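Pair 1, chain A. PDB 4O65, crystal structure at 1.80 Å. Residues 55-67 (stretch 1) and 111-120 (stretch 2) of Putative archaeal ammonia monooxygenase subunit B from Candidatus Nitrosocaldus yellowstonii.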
# COMPACT_ATOMS: atom_id res chain seq x y z
N ARG A 55 -13.91 -7.92 -5.55
CA ARG A 55 -14.02 -9.29 -5.01
C ARG A 55 -13.50 -9.36 -3.56
O ARG A 55 -14.12 -10.00 -2.70
CB ARG A 55 -13.25 -10.24 -5.91
CG ARG A 55 -13.37 -11.72 -5.51
CD ARG A 55 -12.74 -12.67 -6.49
NE ARG A 55 -13.70 -13.19 -7.49
CZ ARG A 55 -13.68 -12.79 -8.74
NH1 ARG A 55 -14.52 -13.27 -9.63
NH2 ARG A 55 -12.77 -11.91 -9.09
N ARG A 56 -12.36 -8.74 -3.31
CA ARG A 56 -11.63 -8.87 -2.02
C ARG A 56 -11.93 -7.68 -1.15
O ARG A 56 -11.51 -6.54 -1.46
CB ARG A 56 -10.12 -8.81 -2.34
CG ARG A 56 -9.56 -10.10 -2.85
CD ARG A 56 -8.08 -9.94 -3.12
NE ARG A 56 -7.32 -9.70 -1.86
CZ ARG A 56 -6.01 -9.77 -1.79
NH1 ARG A 56 -5.31 -9.98 -2.92
NH2 ARG A 56 -5.38 -9.61 -0.61
N GLN A 57 -12.51 -7.92 0.03
CA GLN A 57 -12.92 -6.82 0.90
C GLN A 57 -11.76 -6.36 1.78
O GLN A 57 -11.95 -5.46 2.58
CB GLN A 57 -14.07 -7.25 1.85
CG GLN A 57 -15.43 -7.03 1.21
CD GLN A 57 -15.65 -8.09 0.18
OE1 GLN A 57 -15.60 -9.26 0.50
NE2 GLN A 57 -15.96 -7.67 -1.07
N ASP A 58 -10.56 -6.90 1.56
CA ASP A 58 -9.38 -6.46 2.29
C ASP A 58 -8.47 -5.51 1.49
O ASP A 58 -7.39 -5.10 1.99
CB ASP A 58 -8.52 -7.69 2.73
CG ASP A 58 -7.98 -8.46 1.57
OD1 ASP A 58 -8.76 -8.69 0.58
OD2 ASP A 58 -6.81 -8.89 1.65
N VAL A 59 -8.90 -5.16 0.27
CA VAL A 59 -7.99 -4.46 -0.64
C VAL A 59 -8.32 -2.97 -0.72
O VAL A 59 -9.47 -2.57 -0.88
CB VAL A 59 -8.01 -5.10 -2.04
CG1 VAL A 59 -7.30 -4.23 -3.08
CG2 VAL A 59 -7.40 -6.49 -1.95
N LEU A 60 -7.25 -2.19 -0.63
CA LEU A 60 -7.27 -0.71 -0.82
C LEU A 60 -6.49 -0.34 -2.04
O LEU A 60 -5.32 -0.78 -2.18
CB LEU A 60 -6.56 -0.06 0.43
CG LEU A 60 -6.43 1.49 0.31
CD1 LEU A 60 -7.81 2.17 0.34
CD2 LEU A 60 -5.59 1.92 1.53
N ILE A 61 -7.07 0.52 -2.88
CA ILE A 61 -6.35 1.18 -3.95
C ILE A 61 -6.19 2.67 -3.62
O ILE A 61 -7.16 3.36 -3.28
CB ILE A 61 -7.14 1.05 -5.29
CG1 ILE A 61 -7.26 -0.45 -5.71
CG2 ILE A 61 -6.40 1.84 -6.40
CD1 ILE A 61 -8.13 -0.64 -6.97
N VAL A 62 -4.95 3.16 -3.77
CA VAL A 62 -4.70 4.59 -3.60
C VAL A 62 -4.12 5.04 -4.92
O VAL A 62 -3.12 4.45 -5.41
CB VAL A 62 -3.66 4.87 -2.45
CG1 VAL A 62 -3.52 6.41 -2.26
CG2 VAL A 62 -4.08 4.14 -1.17
N THR A 63 -4.67 6.12 -5.47
CA THR A 63 -4.13 6.62 -6.72
C THR A 63 -3.83 8.11 -6.58
O THR A 63 -4.37 8.76 -5.67
CB THR A 63 -5.09 6.42 -7.93
OG1 THR A 63 -6.39 6.95 -7.59
CG2 THR A 63 -5.25 4.90 -8.25
N GLY A 64 -2.98 8.62 -7.47
CA GLY A 64 -2.67 10.08 -7.47
C GLY A 64 -1.65 10.40 -8.54
O GLY A 64 -1.43 9.59 -9.46
N ARG A 65 -1.01 11.56 -8.43
CA ARG A 65 -0.03 11.92 -9.43
C ARG A 65 1.12 12.55 -8.66
O ARG A 65 0.87 13.26 -7.68
CB ARG A 65 -0.59 13.02 -10.39
CG ARG A 65 -1.81 12.70 -11.24
CD ARG A 65 -2.12 13.92 -12.21
NE ARG A 65 -2.35 15.13 -11.37
CZ ARG A 65 -1.88 16.37 -11.60
NH1 ARG A 65 -1.18 16.67 -12.70
NH2 ARG A 65 -2.16 17.35 -10.74
N LEU A 66 2.35 12.23 -9.07
CA LEU A 66 3.56 12.84 -8.47
C LEU A 66 3.99 13.92 -9.43
O LEU A 66 4.14 13.67 -10.65
CB LEU A 66 4.66 11.80 -8.35
CG LEU A 66 4.21 10.55 -7.62
CD1 LEU A 66 5.32 9.48 -7.64
CD2 LEU A 66 3.84 10.86 -6.15
N VAL A 67 4.10 15.14 -8.91
CA VAL A 67 4.35 16.29 -9.79
C VAL A 67 5.65 16.97 -9.40
O VAL A 67 5.80 17.54 -8.29
CB VAL A 67 3.17 17.27 -9.75
CG1 VAL A 67 3.48 18.49 -10.64
CG2 VAL A 67 1.89 16.55 -10.14
N VAL A 111 4.15 11.89 -12.79
CA VAL A 111 4.14 10.42 -12.82
C VAL A 111 2.81 10.01 -12.13
O VAL A 111 2.66 10.21 -10.90
CB VAL A 111 5.37 9.84 -12.07
CG1 VAL A 111 5.29 8.31 -11.95
CG2 VAL A 111 6.66 10.18 -12.85
N PRO A 112 1.85 9.43 -12.89
CA PRO A 112 0.67 8.86 -12.18
C PRO A 112 1.09 7.67 -11.38
O PRO A 112 2.03 6.93 -11.78
CB PRO A 112 -0.31 8.43 -13.33
CG PRO A 112 0.51 8.52 -14.58
CD PRO A 112 1.72 9.41 -14.36
N TYR A 113 0.45 7.47 -10.22
CA TYR A 113 0.81 6.27 -9.41
C TYR A 113 -0.45 5.54 -8.97
O TYR A 113 -1.54 6.14 -8.88
CB TYR A 113 1.68 6.67 -8.18
CG TYR A 113 0.92 7.37 -7.07
CD1 TYR A 113 0.34 6.64 -6.03
CD2 TYR A 113 0.89 8.78 -7.00
CE1 TYR A 113 -0.39 7.30 -5.01
CE2 TYR A 113 0.22 9.44 -5.99
CZ TYR A 113 -0.39 8.70 -4.99
OH TYR A 113 -1.04 9.38 -4.01
N LYS A 114 -0.26 4.26 -8.64
CA LYS A 114 -1.34 3.44 -8.10
C LYS A 114 -0.70 2.44 -7.14
O LYS A 114 0.25 1.70 -7.49
CB LYS A 114 -2.12 2.72 -9.20
CG LYS A 114 -3.09 1.65 -8.62
CD LYS A 114 -4.09 1.28 -9.73
CE LYS A 114 -4.97 0.07 -9.38
NZ LYS A 114 -6.07 -0.20 -10.40
N LEU A 115 -1.20 2.44 -5.91
CA LEU A 115 -0.76 1.50 -4.89
C LEU A 115 -1.95 0.61 -4.56
O LEU A 115 -3.10 1.09 -4.41
CB LEU A 115 -0.40 2.24 -3.60
CG LEU A 115 0.41 3.53 -3.77
CD1 LEU A 115 0.70 4.08 -2.39
CD2 LEU A 115 1.68 3.16 -4.50
N CYS A 116 -1.68 -0.69 -4.49
CA CYS A 116 -2.73 -1.65 -4.17
C CYS A 116 -2.20 -2.43 -2.97
O CYS A 116 -1.10 -2.99 -3.07
CB CYS A 116 -2.95 -2.61 -5.30
SG CYS A 116 -4.49 -3.58 -5.00
N LEU A 117 -2.97 -2.46 -1.88
CA LEU A 117 -2.53 -3.06 -0.58
C LEU A 117 -3.63 -3.92 0.01
O LEU A 117 -4.80 -3.71 -0.28
CB LEU A 117 -2.21 -1.97 0.47
CG LEU A 117 -1.09 -1.00 0.07
CD1 LEU A 117 -1.72 0.31 -0.38
CD2 LEU A 117 -0.14 -0.78 1.24
N SER A 118 -3.20 -4.91 0.78
CA SER A 118 -4.08 -5.73 1.59
C SER A 118 -3.99 -5.28 3.06
O SER A 118 -2.87 -5.11 3.61
CB SER A 118 -3.60 -7.19 1.52
OG SER A 118 -4.38 -7.93 2.43
N ALA A 119 -5.13 -5.00 3.69
CA ALA A 119 -5.13 -4.75 5.14
C ALA A 119 -4.92 -6.06 5.87
O ALA A 119 -5.70 -7.03 5.68
CB ALA A 119 -6.48 -4.16 5.56
N LEU A 120 -3.93 -6.11 6.77
CA LEU A 120 -3.65 -7.37 7.52
C LEU A 120 -4.22 -7.41 8.94
O LEU A 120 -4.62 -8.50 9.46
CB LEU A 120 -2.13 -7.62 7.58
CG LEU A 120 -1.38 -7.72 6.27
CD1 LEU A 120 0.11 -7.94 6.53
CD2 LEU A 120 -1.94 -8.87 5.42

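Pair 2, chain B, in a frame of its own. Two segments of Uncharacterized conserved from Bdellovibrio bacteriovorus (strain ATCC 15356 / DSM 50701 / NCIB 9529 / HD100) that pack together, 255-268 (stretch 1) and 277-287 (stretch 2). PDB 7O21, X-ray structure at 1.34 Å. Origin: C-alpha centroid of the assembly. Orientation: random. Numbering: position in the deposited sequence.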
# COMPACT_ATOMS: atom_id res chain seq x y z
N VAL B 255 -0.64 -16.08 -13.86
CA VAL B 255 -0.08 -15.24 -14.92
C VAL B 255 1.41 -15.55 -15.02
O VAL B 255 2.12 -15.53 -14.01
CB VAL B 255 -0.30 -13.75 -14.64
CG1 VAL B 255 0.27 -12.91 -15.77
CG2 VAL B 255 -1.78 -13.47 -14.51
N GLN B 256 1.88 -15.80 -16.24
CA GLN B 256 3.29 -16.07 -16.48
C GLN B 256 3.72 -15.23 -17.67
O GLN B 256 3.25 -15.47 -18.79
CB GLN B 256 3.53 -17.55 -16.76
CG GLN B 256 4.95 -18.00 -16.45
CD GLN B 256 5.96 -17.50 -17.46
OE1 GLN B 256 6.83 -16.66 -17.15
NE2 GLN B 256 5.86 -18.01 -18.68
N HIS B 257 4.59 -14.26 -17.44
CA HIS B 257 5.03 -13.36 -18.49
C HIS B 257 6.51 -13.03 -18.28
O HIS B 257 6.92 -12.70 -17.16
CB HIS B 257 4.18 -12.08 -18.49
CG HIS B 257 4.55 -11.11 -19.56
ND1 HIS B 257 5.23 -9.95 -19.31
CD2 HIS B 257 4.34 -11.15 -20.90
CE1 HIS B 257 5.42 -9.29 -20.44
NE2 HIS B 257 4.90 -10.01 -21.42
N ASN B 258 7.30 -13.11 -19.36
CA ASN B 258 8.75 -12.83 -19.30
C ASN B 258 9.35 -13.74 -18.23
O ASN B 258 9.16 -14.97 -18.27
CB ASN B 258 9.02 -11.35 -19.11
CG ASN B 258 8.82 -10.54 -20.38
OD1 ASN B 258 8.83 -11.09 -21.47
ND2 ASN B 258 8.64 -9.23 -20.23
N ASP B 259 10.06 -13.20 -17.25
CA ASP B 259 10.68 -14.00 -16.21
C ASP B 259 9.74 -14.29 -15.04
O ASP B 259 10.14 -15.02 -14.12
CB ASP B 259 11.92 -13.27 -15.69
CG ASP B 259 11.62 -11.84 -15.22
OD1 ASP B 259 10.75 -11.14 -15.82
OD2 ASP B 259 12.26 -11.39 -14.23
N GLN B 260 8.52 -13.77 -15.04
CA GLN B 260 7.69 -13.69 -13.84
C GLN B 260 6.57 -14.71 -13.84
O GLN B 260 6.00 -15.05 -14.89
CB GLN B 260 7.06 -12.29 -13.76
CG GLN B 260 8.07 -11.19 -13.49
CD GLN B 260 7.47 -9.82 -13.60
OE1 GLN B 260 6.25 -9.66 -13.83
NE2 GLN B 260 8.30 -8.80 -13.47
N LEU B 261 6.25 -15.21 -12.64
CA LEU B 261 5.08 -16.04 -12.40
C LEU B 261 4.37 -15.49 -11.18
O LEU B 261 4.99 -15.27 -10.14
CB LEU B 261 5.48 -17.50 -12.13
CG LEU B 261 4.36 -18.47 -11.70
CD1 LEU B 261 3.34 -18.66 -12.81
CD2 LEU B 261 4.94 -19.81 -11.27
N LEU B 262 3.06 -15.25 -11.32
CA LEU B 262 2.23 -14.77 -10.22
C LEU B 262 1.07 -15.75 -10.08
O LEU B 262 0.38 -16.05 -11.07
CB LEU B 262 1.70 -13.37 -10.52
CG LEU B 262 0.99 -12.54 -9.44
CD1 LEU B 262 -0.43 -13.03 -9.19
CD2 LEU B 262 1.77 -12.44 -8.16
N VAL B 263 0.87 -16.26 -8.86
CA VAL B 263 -0.24 -17.14 -8.53
C VAL B 263 -0.97 -16.54 -7.34
O VAL B 263 -0.33 -16.17 -6.35
CB VAL B 263 0.26 -18.56 -8.20
CG1 VAL B 263 -0.89 -19.46 -7.82
CG2 VAL B 263 1.00 -19.15 -9.40
N LYS B 264 -2.30 -16.40 -7.44
CA LYS B 264 -3.09 -15.88 -6.33
C LYS B 264 -4.28 -16.80 -6.10
O LYS B 264 -4.96 -17.19 -7.06
CB LYS B 264 -3.55 -14.45 -6.61
CG LYS B 264 -4.37 -13.81 -5.49
CD LYS B 264 -4.79 -12.41 -5.90
CE LYS B 264 -5.61 -11.70 -4.83
NZ LYS B 264 -5.83 -10.25 -5.19
N THR B 265 -4.51 -17.16 -4.84
CA THR B 265 -5.52 -18.16 -4.49
C THR B 265 -6.09 -17.83 -3.11
O THR B 265 -5.50 -17.08 -2.34
CB THR B 265 -4.90 -19.56 -4.50
OG1 THR B 265 -5.87 -20.55 -4.14
CG2 THR B 265 -3.75 -19.65 -3.52
N LEU B 266 -7.29 -18.35 -2.84
CA LEU B 266 -7.83 -18.40 -1.48
C LEU B 266 -7.36 -19.71 -0.84
O LEU B 266 -7.63 -20.80 -1.35
CB LEU B 266 -9.35 -18.31 -1.50
CG LEU B 266 -10.02 -18.19 -0.12
CD1 LEU B 266 -9.61 -16.90 0.56
CD2 LEU B 266 -11.53 -18.22 -0.27
N GLN B 267 -6.62 -19.59 0.26
CA GLN B 267 -5.95 -20.72 0.89
C GLN B 267 -6.59 -21.05 2.22
O GLN B 267 -6.81 -20.16 3.05
CB GLN B 267 -4.49 -20.35 1.12
CG GLN B 267 -3.69 -21.34 1.97
CD GLN B 267 -2.33 -20.78 2.36
OE1 GLN B 267 -1.43 -20.70 1.54
NE2 GLN B 267 -2.21 -20.33 3.60
N ARG B 268 -6.89 -22.33 2.43
CA ARG B 268 -7.33 -22.83 3.72
C ARG B 268 -6.18 -23.65 4.31
O ARG B 268 -5.70 -24.59 3.67
CB ARG B 268 -8.57 -23.71 3.56
CG ARG B 268 -9.15 -24.18 4.89
CD ARG B 268 -10.28 -25.17 4.64
NE ARG B 268 -10.98 -25.51 5.88
CZ ARG B 268 -10.62 -26.50 6.69
NH1 ARG B 268 -9.57 -27.25 6.39
NH2 ARG B 268 -11.32 -26.74 7.79
N TYR B 277 -8.27 -19.07 6.86
CA TYR B 277 -8.48 -18.78 5.45
C TYR B 277 -7.81 -17.44 5.15
O TYR B 277 -7.89 -16.50 5.94
CB TYR B 277 -9.98 -18.68 5.10
CG TYR B 277 -10.75 -19.95 5.36
CD1 TYR B 277 -11.16 -20.28 6.65
CD2 TYR B 277 -11.07 -20.82 4.33
CE1 TYR B 277 -11.86 -21.45 6.90
CE2 TYR B 277 -11.78 -21.99 4.57
CZ TYR B 277 -12.17 -22.29 5.86
OH TYR B 277 -12.88 -23.45 6.12
N GLY B 278 -7.15 -17.35 4.00
CA GLY B 278 -6.51 -16.09 3.67
C GLY B 278 -6.16 -16.06 2.21
O GLY B 278 -6.20 -17.08 1.51
N VAL B 279 -5.83 -14.87 1.75
CA VAL B 279 -5.45 -14.65 0.36
C VAL B 279 -3.96 -14.91 0.26
O VAL B 279 -3.16 -14.24 0.92
CB VAL B 279 -5.81 -13.23 -0.08
CG1 VAL B 279 -5.36 -13.00 -1.51
CG2 VAL B 279 -7.32 -13.01 0.05
N LYS B 280 -3.57 -15.87 -0.58
CA LYS B 280 -2.18 -16.27 -0.74
C LYS B 280 -1.72 -15.82 -2.13
O LYS B 280 -2.32 -16.19 -3.15
CB LYS B 280 -2.07 -17.78 -0.61
CG LYS B 280 -0.70 -18.40 -0.94
CD LYS B 280 0.52 -17.69 -0.33
CE LYS B 280 0.53 -17.73 1.22
NZ LYS B 280 0.89 -19.07 1.75
N THR B 281 -0.70 -14.96 -2.17
CA THR B 281 -0.11 -14.53 -3.43
C THR B 281 1.35 -14.97 -3.45
O THR B 281 2.10 -14.67 -2.52
CB THR B 281 -0.17 -13.02 -3.59
OG1 THR B 281 -1.51 -12.58 -3.32
CG2 THR B 281 0.20 -12.65 -5.00
N ILE B 282 1.73 -15.67 -4.52
CA ILE B 282 3.07 -16.20 -4.71
C ILE B 282 3.70 -15.47 -5.89
O ILE B 282 3.08 -15.36 -6.96
CB ILE B 282 3.01 -17.71 -5.00
CG1 ILE B 282 2.25 -18.43 -3.87
CG2 ILE B 282 4.40 -18.29 -5.23
CD1 ILE B 282 1.81 -19.83 -4.24
N TYR B 283 4.91 -14.95 -5.70
CA TYR B 283 5.68 -14.29 -6.74
C TYR B 283 6.90 -15.16 -6.99
O TYR B 283 7.64 -15.48 -6.06
CB TYR B 283 6.17 -12.92 -6.25
CG TYR B 283 5.09 -11.93 -5.87
CD1 TYR B 283 4.40 -12.05 -4.67
CD2 TYR B 283 4.78 -10.87 -6.71
CE1 TYR B 283 3.42 -11.14 -4.32
CE2 TYR B 283 3.80 -9.96 -6.37
CZ TYR B 283 3.13 -10.10 -5.18
OH TYR B 283 2.16 -9.17 -4.84
N ALA B 284 7.10 -15.56 -8.25
CA ALA B 284 8.20 -16.45 -8.59
C ALA B 284 8.90 -15.95 -9.85
O ALA B 284 8.33 -15.19 -10.64
CB ALA B 284 7.75 -17.91 -8.75
N LEU B 285 10.15 -16.37 -10.02
CA LEU B 285 10.94 -16.04 -11.20
C LEU B 285 11.47 -17.32 -11.82
O LEU B 285 11.74 -18.30 -11.12
CB LEU B 285 12.12 -15.11 -10.86
CG LEU B 285 11.75 -13.72 -10.35
CD1 LEU B 285 13.01 -12.98 -9.89
CD2 LEU B 285 10.97 -12.92 -11.40
N LYS B 286 11.63 -17.28 -13.15
CA LYS B 286 12.21 -18.41 -13.87
C LYS B 286 13.57 -18.79 -13.29
O LYS B 286 14.39 -17.93 -12.96
CB LYS B 286 12.41 -18.04 -15.34
CG LYS B 286 11.14 -18.09 -16.16
CD LYS B 286 11.48 -18.05 -17.65
CE LYS B 286 10.23 -18.22 -18.51
NZ LYS B 286 9.86 -19.66 -18.65
N SER B 287 13.79 -20.09 -13.19
CA SER B 287 15.05 -20.69 -12.76
C SER B 287 15.25 -21.91 -13.64
O SER B 287 14.56 -22.92 -13.45
CB SER B 287 14.96 -21.12 -11.30
OG SER B 287 16.20 -21.67 -10.86
O HOH W 1 -13.28 -24.80 8.76

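Both pairs are two adjacent antiparallel strands. Their axes approach to 4.5 Å in pair 1 and 4.7 Å in pair 2, with angles of 149° and 148° between strand directions. The N, CA and C atoms of 14 central residues superpose with an RMSD of 0.3 Å.

The register is the same. Leu A60 and Leu A117 match Leu B261 and Ala B284; Val A62 and Leu A115 match Val B263 and Ile B282. Each of these four pairs is joined by two backbone hydrogen bonds. In pair 1, Val A62 N to Leu A115 O and Leu A115 N to Val A62 O are both 2.8 Å. In pair 2, Val B263 N to Ile B282 O is 3.1 Å and Ile B282 N to Val B263 O is 2.8 Å. The valine sites are nearly identical: CB to CB is 4.3 Å for Val A62 and Leu A115, and also for Val B263 and Ile B282.

Further along this face the solutions differ. Tyr A113 matches Lys B280, and Gly A64 matches Thr B265. The tyrosine ring lies over Gly A64, with Gly A64 N over one ring face. A CB on Gly A64 would sit 2.6 Å from Tyr A113 CE2, so the bare glycine makes room for the ring. Beyond it, Leu A66 CD2 packs 3.7 Å from Tyr A113 CD2. In pair 2 there is no ring here. Thr B265 CG2 lies 3.8 Å from Lys B280 CB. The lysine side chain ends in a hydrogen bond from Lys B280 NZ to Gln B267 OE1, 2.8 Å. Gln B267 matches Leu A66, so a polar link replaces an apolar contact.

On the opposite face, Ile A61 and Cys A116 match Leu B262 and Tyr B283. Ile A61 CG1 is 4.2 Å from Cys A116 SG, and Cys A116 is bonded covalently to a group elsewhere in the structure. In pair 2 the partner is an aromatic ring: Leu B262 CD2 sits over the ring face of Tyr B283, 3.8 Å from its centroid.

The aspartates Asp A58 and Asp B259 also match. Both accept a backbone bond through O: from Ala A119 N to Asp A58 O at 2.8 Å, and from Lys B286 N to Asp B259 O at 2.9 Å. Their carboxylates act differently. Ser A118 OG donates to Asp A58 OD2 at 2.7 Å, and Arg A56 NH2 forms a salt bridge with the same Asp A58 OD2 at 2.8 Å. Leu B285 replaces the serine, and its CD2 lies 3.5 Å from Asp B259 OD2.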